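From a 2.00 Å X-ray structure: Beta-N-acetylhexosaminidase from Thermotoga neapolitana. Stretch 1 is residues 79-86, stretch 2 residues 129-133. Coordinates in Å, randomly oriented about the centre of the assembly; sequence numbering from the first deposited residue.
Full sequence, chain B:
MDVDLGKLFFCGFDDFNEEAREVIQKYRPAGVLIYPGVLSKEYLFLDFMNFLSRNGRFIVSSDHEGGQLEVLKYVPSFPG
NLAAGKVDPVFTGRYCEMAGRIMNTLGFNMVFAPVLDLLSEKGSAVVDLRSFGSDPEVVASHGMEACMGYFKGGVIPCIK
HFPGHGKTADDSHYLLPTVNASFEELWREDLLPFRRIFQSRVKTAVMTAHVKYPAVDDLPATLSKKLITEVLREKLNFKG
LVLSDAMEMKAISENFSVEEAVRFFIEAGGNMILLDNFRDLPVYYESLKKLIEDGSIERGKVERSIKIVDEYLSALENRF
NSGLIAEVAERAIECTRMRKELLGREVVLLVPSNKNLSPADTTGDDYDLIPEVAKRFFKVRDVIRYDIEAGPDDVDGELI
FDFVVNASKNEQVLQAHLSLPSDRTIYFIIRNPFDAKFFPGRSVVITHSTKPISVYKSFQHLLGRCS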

# COMPACT_ATOMS: atom_id res chain seq x y z
N PRO B 79 12.50 -8.43 -1.01
CA PRO B 79 13.07 -9.80 -1.03
C PRO B 79 13.29 -10.33 0.39
O PRO B 79 13.04 -11.51 0.63
CB PRO B 79 14.41 -9.63 -1.75
CG PRO B 79 14.19 -8.44 -2.65
CD PRO B 79 13.27 -7.51 -1.87
N GLY B 80 13.69 -9.46 1.31
CA GLY B 80 13.84 -9.86 2.70
C GLY B 80 15.26 -9.80 3.22
O GLY B 80 16.22 -9.49 2.50
N ASN B 81 15.41 -10.08 4.51
CA ASN B 81 16.73 -9.93 5.15
C ASN B 81 17.86 -10.74 4.53
O ASN B 81 18.98 -10.25 4.44
CB ASN B 81 16.64 -10.25 6.64
CG ASN B 81 16.15 -9.05 7.44
OD1 ASN B 81 15.66 -8.06 6.87
ND2 ASN B 81 16.29 -9.12 8.76
N LEU B 82 17.58 -11.93 4.04
CA LEU B 82 18.68 -12.75 3.53
C LEU B 82 19.29 -12.11 2.27
O LEU B 82 20.55 -11.86 2.18
CB LEU B 82 18.19 -14.18 3.26
CG LEU B 82 19.30 -15.16 2.93
CD1 LEU B 82 20.22 -15.39 4.16
CD2 LEU B 82 18.73 -16.48 2.43
N ALA B 83 18.39 -11.78 1.32
CA ALA B 83 18.82 -11.07 0.12
C ALA B 83 19.48 -9.78 0.52
O ALA B 83 20.55 -9.47 0.01
CB ALA B 83 17.65 -10.80 -0.81
N ALA B 84 18.88 -9.06 1.47
CA ALA B 84 19.44 -7.77 1.88
C ALA B 84 20.88 -7.91 2.40
O ALA B 84 21.77 -7.14 2.04
CB ALA B 84 18.54 -7.12 2.97
N GLY B 85 21.09 -8.93 3.24
CA GLY B 85 22.39 -9.24 3.82
C GLY B 85 23.44 -9.50 2.75
O GLY B 85 24.64 -9.32 3.00
N LYS B 86 23.00 -9.98 1.58
CA LYS B 86 23.99 -10.16 0.50
C LYS B 86 24.50 -8.86 -0.12
O LYS B 86 25.44 -8.88 -0.91
CB LYS B 86 23.44 -11.04 -0.61
CG LYS B 86 23.22 -12.51 -0.23
CD LYS B 86 24.37 -13.07 0.66
CE LYS B 86 25.64 -13.21 -0.14
NZ LYS B 86 26.10 -14.61 -0.28
N LEU B 129 15.22 -17.23 5.80
CA LEU B 129 14.95 -16.00 5.04
C LEU B 129 14.83 -14.74 5.91
O LEU B 129 15.12 -13.64 5.44
CB LEU B 129 13.66 -16.14 4.20
CG LEU B 129 13.64 -16.63 2.75
CD1 LEU B 129 12.28 -16.45 2.12
CD2 LEU B 129 14.66 -15.90 1.92
N ARG B 130 14.39 -14.87 7.15
CA ARG B 130 14.20 -13.69 7.99
C ARG B 130 15.50 -13.07 8.61
O ARG B 130 15.45 -12.03 9.31
CB ARG B 130 13.19 -14.01 9.10
CG ARG B 130 11.79 -14.40 8.57
CD ARG B 130 10.90 -14.88 9.73
NE ARG B 130 10.71 -13.87 10.78
CZ ARG B 130 10.45 -14.13 12.06
NH1 ARG B 130 10.40 -15.39 12.47
NH2 ARG B 130 10.28 -13.15 12.95
N SER B 131 16.65 -13.70 8.39
CA SER B 131 17.92 -13.22 8.91
C SER B 131 18.83 -12.60 7.82
O SER B 131 18.94 -13.09 6.70
CB SER B 131 18.67 -14.37 9.66
OG SER B 131 20.05 -14.05 9.87
N PHE B 132 19.55 -11.57 8.21
CA PHE B 132 20.52 -10.97 7.33
C PHE B 132 21.66 -11.92 6.97
O PHE B 132 22.32 -11.71 5.96
CB PHE B 132 21.12 -9.71 8.00
CG PHE B 132 20.15 -8.55 8.10
CD1 PHE B 132 19.69 -7.90 6.94
CD2 PHE B 132 19.68 -8.12 9.35
CE1 PHE B 132 18.80 -6.81 7.01
CE2 PHE B 132 18.78 -7.04 9.43
CZ PHE B 132 18.34 -6.38 8.24
N GLY B 133 21.93 -12.93 7.83
CA GLY B 133 22.97 -13.92 7.53
C GLY B 133 23.65 -14.59 8.72
O GLY B 133 23.26 -14.35 9.86
O HOH W 1 22.58 -13.00 3.89

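No salt bridge joins these two stretches; the polar link between them rests on two weak hydrogen bonds and a shared water. The amide of Leu82 donates to the carbonyl oxygen of Leu129, with Leu82 N to Leu129 O at 3.3 Å and an N-H...O angle of 139°. Asn81 sends its side-chain amide to the next carbonyl along, ND2 lying 3.1 Å from Arg130 O, but the angle of 121° makes this bond weak despite its shorter length. Distance alone would mislead again at Leu82 N and Ser131 O, 3.2 Å apart, where the angle is too poor for a hydrogen bond.

Water 1 closes a bridge by donating to both Leu82 O, at 2.9 Å from its oxygen, and Phe132 O, at 2.5 Å. Leu82 O and Phe132 O stand 4.2 Å apart; two carbonyl oxygens have no proton to share, so the water donates to each. For Leu82 O this is in addition to the helix hydrogen bond it accepts from Lys86 N.

Several backbone carbonyls approach the backbone of the other stretch. Gly80 occupies the N-cap position, and the helix that follows has its first turn marked by Ala84 N to Gly80 O at 2.9 Å and Gly85 N to Asn81 O at 2.8 Å. Against it runs an irregular segment, braced locally by a 3.0 Å hydrogen bond from Gly133 N to Ser131 OG. Three CA-H...O contacts accompany the close backbone approach: Phe132 CA to Asn81 O at 3.4 Å and Gly85 CA to Phe132 O at 3.3 Å are nearly linear, at 178° and 173°, whereas Leu82 CA to Ser131 O, at 3.2 Å, is bent to 123°.

The closest backbone approach by CA atoms is Gly85 CA to Phe132 CA, 4.3 Å. Glycine permits it: an ideal CB on Gly85 would point toward the other stretch and sit 1.7 Å from Phe132 O, a clear clash.

Phe132 also contributes the largest covered area, 104 Å². Its CA-to-CB bond points sideways, yet chi1 of -70° (m) brings the ring nearer the helix. Asn81 CB lies 4.1 Å from the centroid of that ring, 20° off its normal, a CH-pi contact over the face; Asn81 ND2 lies over a face as well, 3.3 Å from Phe132 CE2. At the ring edge, Ala84 CB packs 4.1 Å from Phe132 CE1.

A second apolar contact joins Leu82 CD2 to Leu129 CD2 at 4.1 Å. Although the CA-to-CB bond of Leu129 points away, its side-chain end comes nearer and reaches Leu82. Together the stretches bury 444 Å², both sides summed.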